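Local coordinates for protein putative enoyl-CoA hydratase (Streptomyces coelicolor A3, PDB 3G64) that probably acts on acyl-CoA thioesters as a crotonase-family enzyme, perhaps hydrating the double bond of enoyl-CoA substrates, at residues Ala140-Arg152 and Leu178-Ala190. Sequence-based numbering, arbitrary orientation.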
ATOM      1  N   ALA A 140       5.619  15.478 -14.430  1.00 27.61           N
ATOM      2  CA  ALA A 140       4.547  16.451 -14.345  1.00 26.51           C
ATOM      3  C   ALA A 140       5.092  17.845 -14.146  1.00 29.44           C
ATOM      4  O   ALA A 140       6.017  18.031 -13.339  1.00 32.95           O
ATOM      5  CB  ALA A 140       3.646  16.105 -13.156  1.00 22.58           C
ATOM      6  N   ASP A 141       4.502  18.821 -14.834  1.00 28.70           N
ATOM      7  CA  ASP A 141       4.832  20.228 -14.567  1.00 29.71           C
ATOM      8  C   ASP A 141       3.866  20.772 -13.519  1.00 31.63           C
ATOM      9  O   ASP A 141       2.912  20.078 -13.146  1.00 31.31           O
ATOM     10  CB  ASP A 141       4.996  21.076 -15.857  1.00 31.85           C
ATOM     11  CG  ASP A 141       3.716  21.780 -16.313  1.00 35.85           C
ATOM     12  OD1 ASP A 141       3.767  22.417 -17.402  1.00 36.59           O
ATOM     13  OD2 ASP A 141       2.677  21.708 -15.622  1.00 33.65           O
ATOM     14  N   PRO A 142       4.153  21.968 -12.981  1.00 30.03           N
ATOM     15  CA  PRO A 142       3.399  22.504 -11.841  1.00 26.90           C
ATOM     16  C   PRO A 142       1.957  22.817 -12.145  1.00 27.15           C
ATOM     17  O   PRO A 142       1.209  23.041 -11.184  1.00 28.75           O
ATOM     18  CB  PRO A 142       4.136  23.828 -11.519  1.00 26.43           C
ATOM     19  CG  PRO A 142       5.535  23.597 -11.978  1.00 32.12           C
ATOM     20  CD  PRO A 142       5.405  22.717 -13.223  1.00 30.62           C
ATOM     21  N   SER A 143       1.574  22.902 -13.423  1.00 21.52           N
ATOM     22  CA  SER A 143       0.173  23.161 -13.783  1.00 22.25           C
ATOM     23  C   SER A 143      -0.708  21.869 -13.725  1.00 25.61           C
ATOM     24  O   SER A 143      -1.934  21.891 -13.970  1.00 24.06           O
ATOM     25  CB  SER A 143       0.111  23.775 -15.186  1.00 26.95           C
ATOM     26  OG  SER A 143       0.384  22.782 -16.185  1.00 31.64           O
ATOM     27  N   THR A 144      -0.080  20.744 -13.428  1.00 27.16           N
ATOM     28  CA  THR A 144      -0.783  19.450 -13.507  1.00 27.58           C
ATOM     29  C   THR A 144      -1.894  19.344 -12.469  1.00 29.40           C
ATOM     30  O   THR A 144      -1.666  19.608 -11.282  1.00 29.15           O
ATOM     31  CB  THR A 144       0.193  18.278 -13.304  1.00 23.34           C
ATOM     32  OG1 THR A 144       1.151  18.273 -14.370  1.00 23.65           O
ATOM     33  CG2 THR A 144      -0.570  16.936 -13.276  1.00 27.28           C
ATOM     34  N   ARG A 145      -3.094  19.000 -12.932  1.00 24.23           N
ATOM     35  CA  ARG A 145      -4.262  18.830 -12.072  1.00 25.29           C
ATOM     36  C   ARG A 145      -4.976  17.482 -12.329  1.00 28.14           C
ATOM     37  O   ARG A 145      -5.654  17.326 -13.355  1.00 30.47           O
ATOM     38  CB  ARG A 145      -5.292  19.927 -12.335  1.00 25.34           C
ATOM     39  CG  ARG A 145      -4.728  21.345 -12.283  1.00 32.04           C
ATOM     40  CD  ARG A 145      -5.762  22.390 -12.719  1.00 37.78           C
ATOM     41  NE  ARG A 145      -5.684  23.389 -11.685  1.00 47.86           N
ATOM     42  CZ  ARG A 145      -6.675  23.779 -10.894  1.00 47.86           C
ATOM     43  NH1 ARG A 145      -7.929  23.361 -11.070  1.00 40.65           N
ATOM     44  NH2 ARG A 145      -6.392  24.653  -9.939  1.00 49.83           N
ATOM     45  N   PHE A 146      -4.849  16.545 -11.391  1.00 21.22           N
ATOM     46  CA  PHE A 146      -5.572  15.270 -11.438  1.00 19.80           C
ATOM     47  C   PHE A 146      -6.979  15.416 -10.891  1.00 24.21           C
ATOM     48  O   PHE A 146      -7.210  16.114  -9.887  1.00 26.98           O
ATOM     49  CB  PHE A 146      -4.900  14.214 -10.553  1.00 22.64           C
ATOM     50  CG  PHE A 146      -3.530  13.817 -10.972  1.00 26.92           C
ATOM     51  CD1 PHE A 146      -3.331  12.695 -11.772  1.00 27.65           C
ATOM     52  CD2 PHE A 146      -2.413  14.519 -10.488  1.00 27.10           C
ATOM     53  CE1 PHE A 146      -2.018  12.273 -12.118  1.00 27.48           C
ATOM     54  CE2 PHE A 146      -1.101  14.115 -10.834  1.00 26.68           C
ATOM     55  CZ  PHE A 146      -0.912  13.001 -11.661  1.00 26.76           C
ATOM     56  N   ALA A 147      -7.925  14.746 -11.529  1.00 19.30           N
ATOM     57  CA  ALA A 147      -9.250  14.657 -10.951  1.00 20.47           C
ATOM     58  C   ALA A 147      -9.870  13.304 -11.286  1.00 23.32           C
ATOM     59  O   ALA A 147     -10.049  12.963 -12.448  1.00 21.11           O
ATOM     60  CB  ALA A 147     -10.146  15.829 -11.453  1.00 16.45           C
ATOM     61  N   PHE A 148     -10.164  12.516 -10.259  1.00 22.69           N
ATOM     62  CA  PHE A 148     -10.773  11.191 -10.481  1.00 25.38           C
ATOM     63  C   PHE A 148     -12.256  11.356 -10.343  1.00 24.65           C
ATOM     64  O   PHE A 148     -12.825  10.989  -9.322  1.00 29.57           O
ATOM     65  CB  PHE A 148     -10.209  10.185  -9.467  1.00 22.52           C
ATOM     66  CG  PHE A 148      -8.741   9.909  -9.668  1.00 23.60           C
ATOM     67  CD1 PHE A 148      -8.325   8.891 -10.526  1.00 22.19           C
ATOM     68  CD2 PHE A 148      -7.786  10.691  -9.054  1.00 20.66           C
ATOM     69  CE1 PHE A 148      -6.961   8.638 -10.728  1.00 20.25           C
ATOM     70  CE2 PHE A 148      -6.413  10.441  -9.256  1.00 22.31           C
ATOM     71  CZ  PHE A 148      -6.013   9.406 -10.098  1.00 19.90           C
ATOM     72  N   LEU A 149     -12.872  11.958 -11.359  1.00 22.91           N
ATOM     73  CA  LEU A 149     -14.198  12.529 -11.214  1.00 29.36           C
ATOM     74  C   LEU A 149     -15.374  11.655 -11.732  1.00 25.15           C
ATOM     75  O   LEU A 149     -16.438  12.154 -12.064  1.00 22.06           O
ATOM     76  CB  LEU A 149     -14.214  13.941 -11.811  1.00 29.58           C
ATOM     77  CG  LEU A 149     -13.560  14.069 -13.175  1.00 30.59           C
ATOM     78  CD1 LEU A 149     -14.229  13.070 -14.163  1.00 27.61           C
ATOM     79  CD2 LEU A 149     -13.647  15.524 -13.666  1.00 27.90           C
ATOM     80  N   PHE A 150     -15.187  10.337 -11.768  1.00 19.41           N
ATOM     81  CA  PHE A 150     -16.288   9.448 -12.176  1.00 20.28           C
ATOM     82  C   PHE A 150     -17.599   9.633 -11.422  1.00 21.41           C
ATOM     83  O   PHE A 150     -18.689   9.601 -12.027  1.00 21.28           O
ATOM     84  CB  PHE A 150     -15.800   7.991 -12.064  1.00 21.37           C
ATOM     85  CG  PHE A 150     -14.515   7.775 -12.801  1.00 24.86           C
ATOM     86  CD1 PHE A 150     -14.509   7.775 -14.188  1.00 26.29           C
ATOM     87  CD2 PHE A 150     -13.316   7.686 -12.119  1.00 27.24           C
ATOM     88  CE1 PHE A 150     -13.320   7.631 -14.892  1.00 29.30           C
ATOM     89  CE2 PHE A 150     -12.119   7.527 -12.811  1.00 28.64           C
ATOM     90  CZ  PHE A 150     -12.131   7.486 -14.207  1.00 26.17           C
ATOM     91  N   THR A 151     -17.535   9.803 -10.104  1.00 20.16           N
ATOM     92  CA  THR A 151     -18.788   9.927  -9.370  1.00 20.45           C
ATOM     93  C   THR A 151     -19.543  11.200  -9.789  1.00 23.13           C
ATOM     94  O   THR A 151     -20.760  11.294  -9.609  1.00 21.60           O
ATOM     95  CB  THR A 151     -18.597   9.907  -7.851  1.00 19.76           C
ATOM     96  OG1 THR A 151     -17.799  11.015  -7.462  1.00 21.38           O
ATOM     97  CG2 THR A 151     -17.951   8.591  -7.367  1.00 17.16           C
ATOM     98  N   ARG A 152     -18.832  12.186 -10.351  1.00 20.94           N
ATOM     99  CA  ARG A 152     -19.525  13.406 -10.812  1.00 20.55           C
ATOM    100  C   ARG A 152     -20.392  13.182 -12.046  1.00 21.98           C
ATOM    101  O   ARG A 152     -21.197  14.066 -12.397  1.00 18.75           O
ATOM    102  CB  ARG A 152     -18.548  14.520 -11.187  1.00 24.12           C
ATOM    103  CG  ARG A 152     -17.493  14.715 -10.187  1.00 29.72           C
ATOM    104  CD  ARG A 152     -17.806  15.793  -9.296  1.00 29.27           C
ATOM    105  NE  ARG A 152     -16.585  16.198  -8.603  1.00 32.70           N
ATOM    106  CZ  ARG A 152     -16.467  17.316  -7.904  1.00 41.24           C
ATOM    107  NH1 ARG A 152     -17.478  18.166  -7.852  1.00 49.06           N
ATOM    108  NH2 ARG A 152     -15.353  17.579  -7.258  1.00 41.17           N
ATOM    109  N   LEU A 178     -10.059  10.774  -2.892  1.00 18.27           N
ATOM    110  CA  LEU A 178      -9.903  11.219  -4.270  1.00 20.01           C
ATOM    111  C   LEU A 178     -11.020  10.649  -5.156  1.00 23.39           C
ATOM    112  O   LEU A 178     -11.610  11.350  -5.978  1.00 24.79           O
ATOM    113  CB  LEU A 178      -8.544  10.748  -4.797  1.00 16.49           C
ATOM    114  CG  LEU A 178      -7.417  11.788  -4.744  1.00 24.16           C
ATOM    115  CD1 LEU A 178      -7.287  12.322  -3.342  1.00 17.96           C
ATOM    116  CD2 LEU A 178      -6.103  11.117  -5.221  1.00 17.88           C
ATOM    117  N   LEU A 179     -11.277   9.357  -4.996  1.00 17.71           N
ATOM    118  CA  LEU A 179     -12.239   8.669  -5.856  1.00 20.96           C
ATOM    119  C   LEU A 179     -13.669   8.967  -5.473  1.00 21.79           C
ATOM    120  O   LEU A 179     -14.542   9.029  -6.320  1.00 22.12           O
ATOM    121  CB  LEU A 179     -12.023   7.154  -5.817  1.00 22.96           C
ATOM    122  CG  LEU A 179     -10.726   6.681  -6.489  1.00 24.58           C
ATOM    123  CD1 LEU A 179     -10.579   5.168  -6.322  1.00 24.06           C
ATOM    124  CD2 LEU A 179     -10.760   7.063  -7.946  1.00 27.45           C
HETATM  125  N   MSE A 180     -13.956   9.141  -4.200  1.00 20.49           N
HETATM  126  CA  MSE A 180     -15.359   9.386  -3.933  1.00 18.26           C
HETATM  127  C   MSE A 180     -15.833  10.822  -4.183  1.00 23.64           C
HETATM  128  O   MSE A 180     -16.950  11.036  -4.646  1.00 24.50           O
HETATM  129  CB  MSE A 180     -15.738   8.965  -2.544  1.00 25.31           C
HETATM  130  CG  MSE A 180     -17.041   8.225  -2.685  1.00 43.84           C
HETATM  131 SE   MSE A 180     -17.799   7.816  -1.023  0.75 51.22          SE
HETATM  132  CE  MSE A 180     -16.430   6.583  -0.477  1.00 17.64           C
ATOM    133  N   LEU A 181     -15.002  11.797  -3.860  1.00 22.21           N
ATOM    134  CA  LEU A 181     -15.433  13.196  -4.013  1.00 24.31           C
ATOM    135  C   LEU A 181     -15.070  13.774  -5.377  1.00 27.01           C
ATOM    136  O   LEU A 181     -15.688  14.732  -5.824  1.00 25.54           O
ATOM    137  CB  LEU A 181     -14.802  14.067  -2.915  1.00 24.74           C
ATOM    138  CG  LEU A 181     -15.209  13.716  -1.465  1.00 30.82           C
ATOM    139  CD1 LEU A 181     -14.414  14.534  -0.407  1.00 33.85           C
ATOM    140  CD2 LEU A 181     -16.689  13.931  -1.310  1.00 29.00           C
ATOM    141  N   GLY A 182     -14.023  13.233  -6.005  1.00 23.13           N
ATOM    142  CA  GLY A 182     -13.626  13.704  -7.317  1.00 23.60           C
ATOM    143  C   GLY A 182     -13.072  15.131  -7.338  1.00 25.93           C
ATOM    144  O   GLY A 182     -13.167  15.804  -8.359  1.00 29.11           O
ATOM    145  N   ASP A 183     -12.504  15.597  -6.227  1.00 22.25           N
ATOM    146  CA  ASP A 183     -11.912  16.940  -6.177  1.00 25.76           C
ATOM    147  C   ASP A 183     -10.544  16.993  -6.856  1.00 26.57           C
ATOM    148  O   ASP A 183      -9.801  16.007  -6.914  1.00 24.27           O
ATOM    149  CB  ASP A 183     -11.791  17.437  -4.727  1.00 29.13           C
ATOM    150  CG  ASP A 183     -13.142  17.861  -4.127  1.00 38.58           C
ATOM    151  OD1 ASP A 183     -14.087  18.134  -4.902  1.00 37.20           O
ATOM    152  OD2 ASP A 183     -13.265  17.921  -2.879  1.00 38.12           O
ATOM    153  N   THR A 184     -10.204  18.165  -7.365  1.00 29.15           N
ATOM    154  CA  THR A 184      -8.918  18.372  -8.020  1.00 26.90           C
ATOM    155  C   THR A 184      -7.728  18.218  -7.071  1.00 26.29           C
ATOM    156  O   THR A 184      -7.750  18.673  -5.929  1.00 27.27           O
ATOM    157  CB  THR A 184      -8.889  19.763  -8.729  1.00 33.58           C
ATOM    158  OG1 THR A 184      -9.861  19.737  -9.765  1.00 36.54           O
ATOM    159  CG2 THR A 184      -7.521  20.048  -9.359  1.00 28.73           C
ATOM    160  N   VAL A 185      -6.712  17.511  -7.551  1.00 24.46           N
ATOM    161  CA  VAL A 185      -5.480  17.327  -6.822  1.00 26.14           C
ATOM    162  C   VAL A 185      -4.418  18.095  -7.593  1.00 26.08           C
ATOM    163  O   VAL A 185      -4.016  17.683  -8.681  1.00 25.60           O
ATOM    164  CB  VAL A 185      -5.072  15.846  -6.711  1.00 27.88           C
ATOM    165  CG1 VAL A 185      -3.749  15.723  -5.977  1.00 23.70           C
ATOM    166  CG2 VAL A 185      -6.149  15.023  -5.975  1.00 23.81           C
ATOM    167  N   ARG A 186      -3.985  19.222  -7.033  0.50 26.90           N
ATOM    168  CA  ARG A 186      -2.924  20.032  -7.650  0.50 27.96           C
ATOM    169  C   ARG A 186      -1.538  19.402  -7.468  0.50 27.51           C
ATOM    170  O   ARG A 186      -1.358  18.464  -6.683  0.50 27.53           O
ATOM    171  CB  ARG A 186      -2.936  21.463  -7.095  0.50 27.05           C
ATOM    172  CG  ARG A 186      -4.323  22.065  -6.933  0.50 29.91           C
ATOM    173  CD  ARG A 186      -4.233  23.562  -6.603  0.50 36.61           C
ATOM    174  NE  ARG A 186      -4.336  23.869  -5.173  0.50 39.49           N
ATOM    175  CZ  ARG A 186      -3.307  24.091  -4.349  0.50 40.06           C
ATOM    176  NH1 ARG A 186      -2.043  24.014  -4.769  0.50 32.07           N
ATOM    177  NH2 ARG A 186      -3.549  24.377  -3.076  0.50 43.31           N
ATOM    178  N   ALA A 187      -0.551  19.920  -8.193  1.00 27.60           N
ATOM    179  CA  ALA A 187       0.798  19.345  -8.153  1.00 25.82           C
ATOM    180  C   ALA A 187       1.446  19.156  -6.753  1.00 29.74           C
ATOM    181  O   ALA A 187       2.074  18.135  -6.509  1.00 28.14           O
ATOM    182  CB  ALA A 187       1.761  20.157  -9.080  1.00 25.39           C
ATOM    183  N   PRO A 188       1.325  20.146  -5.846  1.00 30.72           N
ATOM    184  CA  PRO A 188       2.005  19.944  -4.554  1.00 32.18           C
ATOM    185  C   PRO A 188       1.403  18.784  -3.747  1.00 26.50           C
ATOM    186  O   PRO A 188       2.132  17.983  -3.186  1.00 28.03           O
ATOM    187  CB  PRO A 188       1.805  21.289  -3.823  1.00 34.13           C
ATOM    188  CG  PRO A 188       1.507  22.296  -4.922  1.00 32.37           C
ATOM    189  CD  PRO A 188       0.736  21.492  -5.969  1.00 35.68           C
ATOM    190  N   GLU A 189       0.081  18.699  -3.703  1.00 26.17           N
ATOM    191  CA  GLU A 189      -0.563  17.605  -3.008  1.00 29.14           C
ATOM    192  C   GLU A 189      -0.216  16.274  -3.699  1.00 24.12           C
ATOM    193  O   GLU A 189       0.115  15.291  -3.040  1.00 26.43           O
ATOM    194  CB  GLU A 189      -2.083  17.803  -2.991  1.00 27.06           C
ATOM    195  CG  GLU A 189      -2.790  16.610  -2.341  1.00 28.79           C
ATOM    196  CD  GLU A 189      -4.296  16.747  -2.255  1.00 35.04           C
ATOM    197  OE1 GLU A 189      -4.873  17.721  -2.790  1.00 34.54           O
ATOM    198  OE2 GLU A 189      -4.912  15.848  -1.658  1.00 45.99           O
ATOM    199  N   ALA A 190      -0.300  16.268  -5.029  1.00 26.50           N
ATOM    200  CA  ALA A 190       0.015  15.088  -5.839  1.00 23.55           C
ATOM    201  C   ALA A 190       1.425  14.586  -5.534  1.00 27.23           C
ATOM    202  O   ALA A 190       1.637  13.381  -5.353  1.00 23.89           O
ATOM    203  CB  ALA A 190      -0.144  15.399  -7.341  1.00 20.88           C
TER
HETATM  204  O   HOH W   1      -1.262  22.219 -10.217  1.00 22.58           O
HETATM  205  O   HOH W   2     -10.030  13.281  -7.573  1.00 19.51           O
HETATM  206  O   HOH W   3     -14.839   9.389  -8.842  1.00 33.76           O
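F146 and V185 form an antiparallel hydrogen-bonded pair in the small second sheet of the crotonase fold, where 145-147 lies between 123-125 and 185-186. V185 N gives F146 O a bond of 2.8 Å, nearly straight (168°) and in the carbonyl plane. F146 N returns a more bent bond to V185 O. The F146 side chain starts with CB 4.2 Å from V185 CB. CG then stands anti to the carbonyl carbon (chi1 -64°). This brings V185 O to the ring edge at CD2, and CE2 reaches A190 CB at 3.8 Å. A132 of helix 127-134 and L120 also pack on this side chain. Further along, F148 CB touches L179 CD2 at 3.5 Å. T151 turns OG1 to M180 O, 2.9 Å away, and sets CG2 near L179 O. A valine here would probably leave M180 O without this hydroxyl. R152 bends at chi2, and its NH2 bonds G182 O from above the carbonyl plane. D183 OD1 has a second salt-bridge partner, R215 of a neighbouring subunit. The bridge from D183 OD1 to R152 NH2 measures 2.7 Å, with the guanidinium and carboxylate planes 55° apart.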